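Local coordinates for protein 5'-Methylthioadenosine Nucleosidase (Arabidopsis thaliana, PDB 2QTG) that belongs to the phosphorylase superfamily of alpha/beta proteins, is named a nucleosidase, and binds the ligand MTH in a pocket lined by strands of its central sheet, at residues I33-E38 and A114-G119; A125-V130 and T224-G229; L181-Q186 and T197-E202. All coordinates share one frame; numbering follows the deposited sequence.

All three contacts border the bound MTH, with overlapping footprints on its rings and sugar. The centre of contact 1 lies about 7 Å, and that of surface contact 2 about 16 Å, from the centre of the chain. Contact 3 is partly buried and reaches the second subunit. Strand 110-119 runs between its sheet neighbours 217-226 of contact 2 and 198-200 of contact 3, so backbone hydrogen bonds connect them: Cys117 and Gly119 with Thr224 and Val227, Gly118 with Lys199. The chemistry differs: a carboxylate gripped by a strand in contact 1, methyls packed between a loop and a strand end, with no hydrogen bond between segments, in contact 2, and a lysine among carbonyls in contact 3.

Contact 1. Residues I33-E38 and A114-G119; sequences IAMQAE and AGTCGG. With MTH (2-(4-amino-pyrrolo[2,3-D]pyrimidin-7-yl)-5-methylsulfanylmethyl-tetrahydro-furan-3,4-diol), chain C.
Glu38 turns CG anti to its own carbonyl carbon (chi1 -64°) and continues extended, reaching from the first turn of helix 36-46 to Thr116, whose hydroxyl stands between the backbone N and the carbonyl carbon (chi1 58°), which turns OG1 to the same side as the Thr116 N-H, where both face Glu38 OE2. Thr116 OG1 donates to the anti lone pair of Glu38 OE2 at 2.7 Å, and Thr116 N donates to Glu38 OE2 at 2.8 Å, nearly straight (170°) yet from above the carboxylate plane. Glu38 OE1 accepts from Met35 N at 3.1 Å. This bond runs back from the helix's third residue to the N-H of the N-cap residue Met35, holding the helix start, and with OE2 held as well it fixes the carboxylate's rotation. In the fold, helix 36-46 follows strand 28-32, which lies parallel beside 110-119. Gly115 has no side chain, so Glu38 OE2 can approach its CA to 3.6 Å. A water accepts from Ala34 N and lies 2.8 Å from both Glu38 OE1 and Ala114 O. Apolar Ile33 CG1 rests 4.2 Å from Ala114 CB, while flexible Met35 bends its CE to 3.8 Å from MTH O4'.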
loop_
_atom_site.group_PDB
_atom_site.type_symbol
_atom_site.label_atom_id
_atom_site.label_comp_id
_atom_site.label_asym_id
_atom_site.label_seq_id
_atom_site.Cartn_x
_atom_site.Cartn_y
_atom_site.Cartn_z
ATOM N N ILE A 33 -0.563 -9.500 -11.078
ATOM C CA ILE A 33 0.658 -9.254 -11.838
ATOM C C ILE A 33 0.829 -7.740 -12.011
ATOM O O ILE A 33 -0.063 -7.063 -12.531
ATOM C CB ILE A 33 0.717 -10.010 -13.231
ATOM C CG1 ILE A 33 0.519 -11.555 -13.080
ATOM C CG2 ILE A 33 2.055 -9.635 -13.951
ATOM C CD1 ILE A 33 0.367 -12.359 -14.443
ATOM N N ALA A 34 1.972 -7.216 -11.588
ATOM C CA ALA A 34 2.120 -5.750 -11.427
ATOM C C ALA A 34 2.240 -4.971 -12.763
ATOM O O ALA A 34 1.665 -3.882 -12.906
ATOM C CB ALA A 34 3.302 -5.445 -10.555
ATOM N N MET A 35 2.976 -5.543 -13.715
ATOM C CA MET A 35 3.185 -4.920 -15.034
ATOM C C MET A 35 2.536 -5.696 -16.185
ATOM O O MET A 35 2.686 -6.925 -16.286
ATOM C CB MET A 35 4.690 -4.769 -15.300
ATOM C CG MET A 35 5.433 -4.029 -14.182
ATOM S SD MET A 35 7.034 -3.405 -14.714
ATOM C CE MET A 35 7.906 -4.955 -14.853
ATOM N N GLN A 36 1.867 -4.990 -17.093
ATOM C CA GLN A 36 1.162 -5.698 -18.164
ATOM C C GLN A 36 2.046 -6.523 -19.089
ATOM O O GLN A 36 1.562 -7.490 -19.663
ATOM C CB GLN A 36 0.212 -4.789 -18.949
ATOM C CG GLN A 36 -1.185 -4.707 -18.283
ATOM C CD GLN A 36 -2.072 -3.629 -18.915
ATOM O OE1 GLN A 36 -1.855 -2.413 -18.731
ATOM N NE2 GLN A 36 -3.083 -4.074 -19.656
ATOM N N ALA A 37 3.325 -6.168 -19.191
ATOM C CA ALA A 37 4.317 -6.944 -19.942
ATOM C C ALA A 37 4.616 -8.312 -19.299
ATOM O O ALA A 37 4.990 -9.261 -20.001
ATOM C CB ALA A 37 5.619 -6.140 -20.074
ATOM N N GLU A 38 4.507 -8.390 -17.967
ATOM C CA GLU A 38 4.598 -9.658 -17.225
ATOM C C GLU A 38 3.285 -10.488 -17.405
ATOM O O GLU A 38 3.298 -11.719 -17.266
ATOM C CB GLU A 38 4.871 -9.406 -15.714
ATOM C CG GLU A 38 6.211 -8.720 -15.268
ATOM C CD GLU A 38 6.170 -8.134 -13.791
ATOM O OE1 GLU A 38 5.097 -7.728 -13.295
ATOM O OE2 GLU A 38 7.223 -8.073 -13.105
ATOM N N ALA A 114 2.683 -13.262 -9.481
ATOM C CA ALA A 114 3.723 -13.670 -10.448
ATOM C C ALA A 114 4.370 -12.429 -11.068
ATOM O O ALA A 114 3.670 -11.499 -11.461
ATOM C CB ALA A 114 3.101 -14.547 -11.552
ATOM N N GLY A 115 5.694 -12.407 -11.179
ATOM C CA GLY A 115 6.381 -11.286 -11.813
ATOM C C GLY A 115 7.898 -11.372 -11.742
ATOM O O GLY A 115 8.464 -12.362 -11.251
ATOM N N THR A 116 8.547 -10.327 -12.226
ATOM C CA THR A 116 10.014 -10.226 -12.203
ATOM C C THR A 116 10.537 -9.682 -10.841
ATOM O O THR A 116 9.791 -9.060 -10.065
ATOM C CB THR A 116 10.522 -9.374 -13.413
ATOM O OG1 THR A 116 9.929 -8.053 -13.369
ATOM C CG2 THR A 116 10.161 -10.042 -14.708
ATOM N N CYS A 117 11.807 -9.926 -10.566
ATOM C CA CYS A 117 12.425 -9.497 -9.346
ATOM C C CYS A 117 13.930 -9.412 -9.506
ATOM O O CYS A 117 14.501 -9.943 -10.500
ATOM C CB CYS A 117 12.084 -10.498 -8.205
ATOM S SG CYS A 117 12.825 -12.133 -8.423
ATOM N N GLY A 118 14.556 -8.798 -8.504
ATOM C CA GLY A 118 15.999 -8.876 -8.255
ATOM C C GLY A 118 16.337 -10.189 -7.543
ATOM O O GLY A 118 15.492 -10.772 -6.824
ATOM N N GLY A 119 17.556 -10.667 -7.750
ATOM C CA GLY A 119 18.057 -11.840 -7.046
ATOM C C GLY A 119 19.497 -11.618 -6.622
ATOM O O GLY A 119 20.212 -10.791 -7.214
HETATM C CS MTH C . 9.285 -0.842 -12.920
HETATM S "S5'" MTH C . 9.684 -1.083 -11.186
HETATM C "C5'" MTH C . 10.145 -2.787 -11.327
HETATM C "C4'" MTH C . 9.004 -3.815 -11.291
HETATM O "O4'" MTH C . 9.587 -5.125 -11.500
HETATM C "C2'" MTH C . 9.106 -4.857 -9.147
HETATM O "O2'" MTH C . 8.399 -5.738 -8.240
HETATM C "C3'" MTH C . 8.243 -3.905 -9.965
HETATM O "O3'" MTH C . 6.925 -4.396 -10.262
HETATM C "C1'" MTH C . 9.850 -5.722 -10.192
HETATM N N9 MTH C . 11.280 -5.710 -9.959
HETATM C C8 MTH C . 12.191 -6.042 -10.812
HETATM C C7 MTH C . 13.344 -6.141 -10.316
HETATM C C5 MTH C . 13.470 -5.454 -9.226
HETATM C C6 MTH C . 14.516 -5.125 -8.410
HETATM N N6 MTH C . 15.808 -5.378 -8.759
HETATM N N1 MTH C . 14.145 -4.486 -7.259
HETATM C C2 MTH C . 12.828 -4.238 -6.945
HETATM N N3 MTH C . 11.790 -4.579 -7.770
HETATM C C4 MTH C . 12.112 -5.223 -8.918
HETATM O O HOH W 1 4.158 -8.760 -10.848
#

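Contact 2. Residues A125-V130 and T224-G229; sequences ANIGDV and TDLVDG. With MTH (2-(4-amino-pyrrolo[2,3-D]pyrimidin-7-yl)-5-methylsulfanylmethyl-tetrahydro-furan-3,4-diol), chain C; EDO (1,2-ethanediol), chain D.
Asp129 OD2 is gripped twice, by Asn126 N at 2.8 Å, which meets it from well above the carboxylate plane, and by a salt bridge from Lys171. Both ties steady the type II turn from Asn126 to Asp129, in which Gly128 takes a positive phi that suits glycine. At the second place of this turn sits Ile127, whose side chain reaches across to the strand. Its CG1 lies anti to the carbonyl carbon (chi1 -54°), and a bend at the second torsion (-89°) brings CD1 to the C-terminal end of strand 217-226. There Ile127 CD1 lies 3.3 Å from Thr224 O and 4.0 Å from Leu226 CG. Leu226 answers with its own branch: CD2 comes within 3.4 Å of Ala125 O, with Ala125 CB also in apolar contact with it at 4.4 Å. No hydrogen bond joins the two segments themselves, though Gly128 and Asp129 bond to Val223 next door; apolar branches fill the contact. Asp225, between Thr224 and Leu226, has its CB directed away from the loop, and its OD1 accepts from MTH N6, 2.9 Å away and fairly straight (164°). Beyond it, a type I turn from Leu226 to Gly229 reverses the chain, and Asp228 takes backbone N-H groups of Lys121 and Val122. A turn leading into strand 130-138 thus packs against the end of strand 217-226, whose other side faces the ligand pocket, in the phosphorylase-superfamily fold.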
loop_
_atom_site.group_PDB
_atom_site.type_symbol
_atom_site.label_atom_id
_atom_site.label_comp_id
_atom_site.label_asym_id
_atom_site.label_seq_id
_atom_site.Cartn_x
_atom_site.Cartn_y
_atom_site.Cartn_z
ATOM N N ALA A 125 20.840 -17.187 -6.915
ATOM C CA ALA A 125 19.934 -16.744 -7.990
ATOM C C ALA A 125 20.695 -16.589 -9.292
ATOM O O ALA A 125 21.801 -16.050 -9.298
ATOM C CB ALA A 125 19.214 -15.398 -7.616
ATOM N N ASN A 126 20.102 -17.055 -10.390
ATOM C CA ASN A 126 20.576 -16.762 -11.759
ATOM C C ASN A 126 19.491 -16.082 -12.574
ATOM O O ASN A 126 18.292 -16.302 -12.316
ATOM C CB ASN A 126 20.950 -18.063 -12.469
ATOM C CG ASN A 126 22.129 -18.752 -11.812
ATOM O OD1 ASN A 126 23.151 -18.117 -11.554
ATOM N ND2 ASN A 126 21.984 -20.032 -11.507
ATOM N N ILE A 127 19.899 -15.258 -13.550
ATOM C CA ILE A 127 18.925 -14.590 -14.429
ATOM C C ILE A 127 18.137 -15.690 -15.149
ATOM O O ILE A 127 18.734 -16.695 -15.575
ATOM C CB ILE A 127 19.633 -13.686 -15.460
ATOM C CG1 ILE A 127 20.576 -12.674 -14.758
ATOM C CG2 ILE A 127 18.620 -13.071 -16.465
ATOM C CD1 ILE A 127 20.001 -11.370 -14.352
ATOM N N GLY A 128 16.812 -15.530 -15.238
ATOM C CA GLY A 128 15.949 -16.531 -15.846
ATOM C C GLY A 128 15.347 -17.545 -14.890
ATOM O O GLY A 128 14.362 -18.171 -15.241
ATOM N N ASP A 129 15.952 -17.732 -13.709
ATOM C CA ASP A 129 15.359 -18.554 -12.635
ATOM C C ASP A 129 13.937 -18.072 -12.239
ATOM O O ASP A 129 13.710 -16.883 -12.017
ATOM C CB ASP A 129 16.240 -18.550 -11.359
ATOM C CG ASP A 129 17.543 -19.354 -11.492
ATOM O OD1 ASP A 129 17.734 -20.102 -12.474
ATOM O OD2 ASP A 129 18.382 -19.225 -10.577
ATOM N N VAL A 130 12.997 -18.995 -12.129
ATOM C CA VAL A 130 11.700 -18.688 -11.510
ATOM C C VAL A 130 11.603 -19.342 -10.121
ATOM O O VAL A 130 11.603 -20.571 -10.011
ATOM C CB VAL A 130 10.475 -19.065 -12.413
ATOM C CG1 VAL A 130 9.186 -18.566 -11.770
ATOM C CG2 VAL A 130 10.648 -18.466 -13.841
ATOM N N THR A 224 15.126 -11.157 -13.054
ATOM C CA THR A 224 15.622 -10.339 -14.172
ATOM C C THR A 224 16.937 -9.635 -14.003
ATOM O O THR A 224 17.532 -9.230 -14.984
ATOM C CB THR A 224 14.684 -9.197 -14.610
ATOM O OG1 THR A 224 13.634 -8.949 -13.685
ATOM C CG2 THR A 224 14.098 -9.435 -15.930
ATOM N N ASP A 225 17.321 -9.367 -12.772
ATOM C CA ASP A 225 18.623 -8.784 -12.545
ATOM C C ASP A 225 19.202 -9.303 -11.256
ATOM O O ASP A 225 18.467 -9.707 -10.352
ATOM C CB ASP A 225 18.605 -7.257 -12.595
ATOM C CG ASP A 225 18.103 -6.655 -11.351
ATOM O OD1 ASP A 225 16.896 -6.822 -11.074
ATOM O OD2 ASP A 225 18.920 -6.001 -10.674
ATOM N N LEU A 226 20.532 -9.318 -11.235
ATOM C CA LEU A 226 21.335 -9.734 -10.096
ATOM C C LEU A 226 21.716 -8.474 -9.348
ATOM O O LEU A 226 22.515 -7.636 -9.834
ATOM C CB LEU A 226 22.567 -10.521 -10.587
ATOM C CG LEU A 226 22.377 -11.905 -11.236
ATOM C CD1 LEU A 226 23.773 -12.625 -11.398
ATOM C CD2 LEU A 226 21.350 -12.861 -10.525
ATOM N N VAL A 227 21.086 -8.295 -8.189
ATOM C CA VAL A 227 21.270 -7.074 -7.390
ATOM C C VAL A 227 22.743 -6.934 -6.991
ATOM O O VAL A 227 23.275 -5.834 -6.895
ATOM C CB VAL A 227 20.363 -7.088 -6.155
ATOM C CG1 VAL A 227 20.667 -5.883 -5.284
ATOM C CG2 VAL A 227 18.866 -7.098 -6.576
ATOM N N ASP A 228 23.415 -8.064 -6.837
ATOM C CA ASP A 228 24.826 -8.097 -6.485
ATOM C C ASP A 228 25.753 -8.534 -7.656
ATOM O O ASP A 228 26.835 -9.082 -7.425
ATOM C CB ASP A 228 25.033 -8.978 -5.238
ATOM C CG ASP A 228 24.633 -10.449 -5.461
ATOM O OD1 ASP A 228 24.073 -10.804 -6.533
ATOM O OD2 ASP A 228 24.872 -11.253 -4.528
ATOM N N GLY A 229 25.332 -8.251 -8.890
ATOM C CA GLY A 229 26.160 -8.476 -10.089
ATOM C C GLY A 229 26.288 -7.215 -10.936
ATOM O O GLY A 229 25.731 -6.178 -10.598
HETATM C CS MTH C . 9.285 -0.842 -12.920
HETATM S "S5'" MTH C . 9.684 -1.083 -11.186
HETATM C "C5'" MTH C . 10.145 -2.787 -11.327
HETATM C "C4'" MTH C . 9.004 -3.815 -11.291
HETATM O "O4'" MTH C . 9.587 -5.125 -11.500
HETATM C "C2'" MTH C . 9.106 -4.857 -9.147
HETATM O "O2'" MTH C . 8.399 -5.738 -8.240
HETATM C "C3'" MTH C . 8.243 -3.905 -9.965
HETATM O "O3'" MTH C . 6.925 -4.396 -10.262
HETATM C "C1'" MTH C . 9.850 -5.722 -10.192
HETATM N N9 MTH C . 11.280 -5.710 -9.959
HETATM C C8 MTH C . 12.191 -6.042 -10.812
HETATM C C7 MTH C . 13.344 -6.141 -10.316
HETATM C C5 MTH C . 13.470 -5.454 -9.226
HETATM C C6 MTH C . 14.516 -5.125 -8.410
HETATM N N6 MTH C . 15.808 -5.378 -8.759
HETATM N N1 MTH C . 14.145 -4.486 -7.259
HETATM C C2 MTH C . 12.828 -4.238 -6.945
HETATM N N3 MTH C . 11.790 -4.579 -7.770
HETATM C C4 MTH C . 12.112 -5.223 -8.918
HETATM C C1 EDO D . 13.969 -23.013 -11.316
HETATM O O1 EDO D . 13.868 -22.174 -10.172
HETATM C C2 EDO D . 14.504 -22.243 -12.509
HETATM O O2 EDO D . 13.436 -21.720 -13.280
#

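Contact 3. Residues L181-Q186 and T197-E202. With MTH (2-(4-amino-pyrrolo[2,3-D]pyrimidin-7-yl)-5-methylsulfanylmethyl-tetrahydro-furan-3,4-diol), chain C.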
loop_
_atom_site.group_PDB
_atom_site.type_symbol
_atom_site.label_atom_id
_atom_site.label_comp_id
_atom_site.label_asym_id
_atom_site.label_seq_id
_atom_site.Cartn_x
_atom_site.Cartn_y
_atom_site.Cartn_z
ATOM N N LEU A 181 13.000 0.579 -6.777
ATOM C CA LEU A 181 13.667 -0.306 -7.714
ATOM C C LEU A 181 15.168 -0.385 -7.476
ATOM O O LEU A 181 15.797 -1.434 -7.700
ATOM C CB LEU A 181 13.366 0.123 -9.167
ATOM C CG LEU A 181 14.170 -0.565 -10.283
ATOM C CD1 LEU A 181 13.838 -2.064 -10.355
ATOM C CD2 LEU A 181 13.851 0.112 -11.612
ATOM N N ASP A 182 15.762 0.710 -7.030
ATOM C CA ASP A 182 17.168 0.682 -6.724
ATOM C C ASP A 182 17.361 0.141 -5.309
ATOM O O ASP A 182 16.416 -0.322 -4.690
ATOM C CB ASP A 182 17.800 2.052 -6.941
ATOM C CG ASP A 182 17.245 3.121 -6.034
ATOM O OD1 ASP A 182 16.369 2.862 -5.171
ATOM O OD2 ASP A 182 17.728 4.246 -6.200
ATOM N N MET A 183 18.566 0.224 -4.792
ATOM C CA MET A 183 18.809 -0.302 -3.420
ATOM C C MET A 183 19.749 0.618 -2.670
ATOM O O MET A 183 20.968 0.679 -2.969
ATOM C CB MET A 183 19.398 -1.712 -3.469
ATOM C CG MET A 183 19.643 -2.389 -2.088
ATOM S SD MET A 183 19.992 -4.133 -2.159
ATOM C CE MET A 183 21.691 -4.114 -2.737
ATOM N N SER A 184 19.188 1.326 -1.705
ATOM C CA SER A 184 19.997 2.159 -0.782
ATOM C C SER A 184 20.798 1.255 0.162
ATOM O O SER A 184 20.565 0.042 0.232
ATOM C CB SER A 184 19.089 3.103 0.001
ATOM O OG SER A 184 18.424 2.447 1.076
ATOM N N THR A 185 21.739 1.841 0.892
ATOM C CA THR A 185 22.563 1.065 1.797
ATOM C C THR A 185 21.730 0.578 3.011
ATOM O O THR A 185 21.877 -0.561 3.455
ATOM C CB THR A 185 23.763 1.891 2.248
ATOM O OG1 THR A 185 23.293 3.182 2.661
ATOM C CG2 THR A 185 24.768 2.086 1.084
ATOM N N GLN A 186 20.862 1.448 3.530
ATOM C CA GLN A 186 19.871 1.049 4.543
ATOM C C GLN A 186 19.018 -0.182 4.130
ATOM O O GLN A 186 18.803 -1.116 4.916
ATOM C CB GLN A 186 18.987 2.258 4.907
ATOM C CG GLN A 186 17.913 1.949 5.941
ATOM C CD GLN A 186 18.536 1.599 7.257
ATOM O OE1 GLN A 186 18.903 2.482 8.022
ATOM N NE2 GLN A 186 18.700 0.311 7.512
ATOM N N THR A 197 16.676 -13.878 -0.606
ATOM C CA THR A 197 17.247 -14.254 -1.912
ATOM C C THR A 197 16.760 -13.340 -3.017
ATOM O O THR A 197 17.492 -13.087 -4.004
ATOM C CB THR A 197 16.873 -15.736 -2.288
ATOM O OG1 THR A 197 17.496 -16.595 -1.359
ATOM C CG2 THR A 197 17.322 -16.149 -3.721
ATOM N N LEU A 198 15.527 -12.845 -2.843
ATOM C CA LEU A 198 14.845 -12.125 -3.897
ATOM C C LEU A 198 14.334 -10.748 -3.408
ATOM O O LEU A 198 14.092 -10.547 -2.220
ATOM C CB LEU A 198 13.683 -12.953 -4.456
ATOM C CG LEU A 198 13.935 -14.414 -4.797
ATOM C CD1 LEU A 198 12.581 -15.130 -4.803
ATOM C CD2 LEU A 198 14.630 -14.560 -6.178
ATOM N N LYS A 199 14.154 -9.841 -4.359
ATOM C CA LYS A 199 13.860 -8.434 -4.086
ATOM C C LYS A 199 12.821 -7.935 -5.072
ATOM O O LYS A 199 12.990 -8.033 -6.301
ATOM C CB LYS A 199 15.152 -7.595 -4.165
ATOM C CG LYS A 199 14.936 -6.077 -3.895
ATOM C CD LYS A 199 16.127 -5.244 -4.380
ATOM C CE LYS A 199 15.900 -3.746 -4.023
ATOM N NZ LYS A 199 14.950 -3.112 -4.976
ATOM N N ASP A 200 11.740 -7.370 -4.545
ATOM C CA ASP A 200 10.704 -6.814 -5.421
ATOM C C ASP A 200 10.032 -5.596 -4.809
ATOM O O ASP A 200 10.485 -5.068 -3.763
ATOM C CB ASP A 200 9.674 -7.894 -5.798
ATOM C CG ASP A 200 8.651 -8.151 -4.686
ATOM O OD1 ASP A 200 8.951 -7.856 -3.509
ATOM O OD2 ASP A 200 7.561 -8.644 -5.001
ATOM N N MET A 201 8.936 -5.177 -5.417
ATOM C CA MET A 201 8.211 -3.985 -4.944
ATOM C C MET A 201 6.741 -4.231 -4.602
ATOM O O MET A 201 6.033 -3.272 -4.239
ATOM C CB MET A 201 8.349 -2.850 -5.968
ATOM C CG MET A 201 9.807 -2.397 -6.148
ATOM S SD MET A 201 10.086 -1.480 -7.714
ATOM C CE MET A 201 9.175 0.037 -7.471
ATOM N N GLU A 202 6.278 -5.493 -4.714
ATOM C CA GLU A 202 4.891 -5.788 -4.366
ATOM C C GLU A 202 4.616 -6.934 -3.386
ATOM O O GLU A 202 3.581 -6.901 -2.711
ATOM C CB GLU A 202 4.011 -6.038 -5.603
ATOM C CG GLU A 202 3.925 -4.914 -6.631
ATOM C CD GLU A 202 5.113 -4.881 -7.610
ATOM O OE1 GLU A 202 5.700 -5.946 -7.871
ATOM O OE2 GLU A 202 5.387 -3.800 -8.160
HETATM C CS MTH C . 9.285 -0.842 -12.920
HETATM S "S5'" MTH C . 9.684 -1.083 -11.186
HETATM C "C5'" MTH C . 10.145 -2.787 -11.327
HETATM C "C4'" MTH C . 9.004 -3.815 -11.291
HETATM O "O4'" MTH C . 9.587 -5.125 -11.500
HETATM C "C2'" MTH C . 9.106 -4.857 -9.147
HETATM O "O2'" MTH C . 8.399 -5.738 -8.240
HETATM C "C3'" MTH C . 8.243 -3.905 -9.965
HETATM O "O3'" MTH C . 6.925 -4.396 -10.262
HETATM C "C1'" MTH C . 9.850 -5.722 -10.192
HETATM N N9 MTH C . 11.280 -5.710 -9.959
HETATM C C8 MTH C . 12.191 -6.042 -10.812
HETATM C C7 MTH C . 13.344 -6.141 -10.316
HETATM C C5 MTH C . 13.470 -5.454 -9.226
HETATM C C6 MTH C . 14.516 -5.125 -8.410
HETATM N N6 MTH C . 15.808 -5.378 -8.759
HETATM N N1 MTH C . 14.145 -4.486 -7.259
HETATM C C2 MTH C . 12.828 -4.238 -6.945
HETATM N N3 MTH C . 11.790 -4.579 -7.770
HETATM C C4 MTH C . 12.112 -5.223 -8.918
#
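A beta-alpha-beta unit, strand 172-177, helix 185-193 and the parallel strand 198-200, brings these segments together: Leu181, Asp182 and Met183 precede the helix, and Lys199 and Met201 come at its return. Lys199 leaves the strand as a long, nearly straight rod and bends only at its last torsion (chi4 -78°), which places NZ among oxygens. Lys199 NZ donates to Asp182 O at 3.2 Å, from above the carbonyl plane, and weakly to Leu181 O at 3.3 Å; Ser180 O is a further acceptor. A short bond joins Lys199 NZ to MTH N1 at 2.8 Å. Leu181 CD1 lies over the face of the MTH ring system, 3.6 Å from MTH C5, a place suited to a branched apolar chain. Leu181 CB touches Met201 SD at 3.9 Å, and Met201 SD also lies 3.5 Å from MTH S5'. Met201 N donates to MTH O2' at 2.9 Å. Glu202 holds both ligand hydroxyls, MTH O2' to Glu202 OE1 and MTH O3' to Glu202 OE2 each at 2.7 Å, as two oxygens suit a diol. The carboxylate of Asp182 forms a salt bridge with Arg142 of the second subunit. Four acceptors thus share at most three protons of one nitrogen, with the bond to Leu181 O the weak one, and the nearness of Lys199 would probably draw electron density in the ring toward N1.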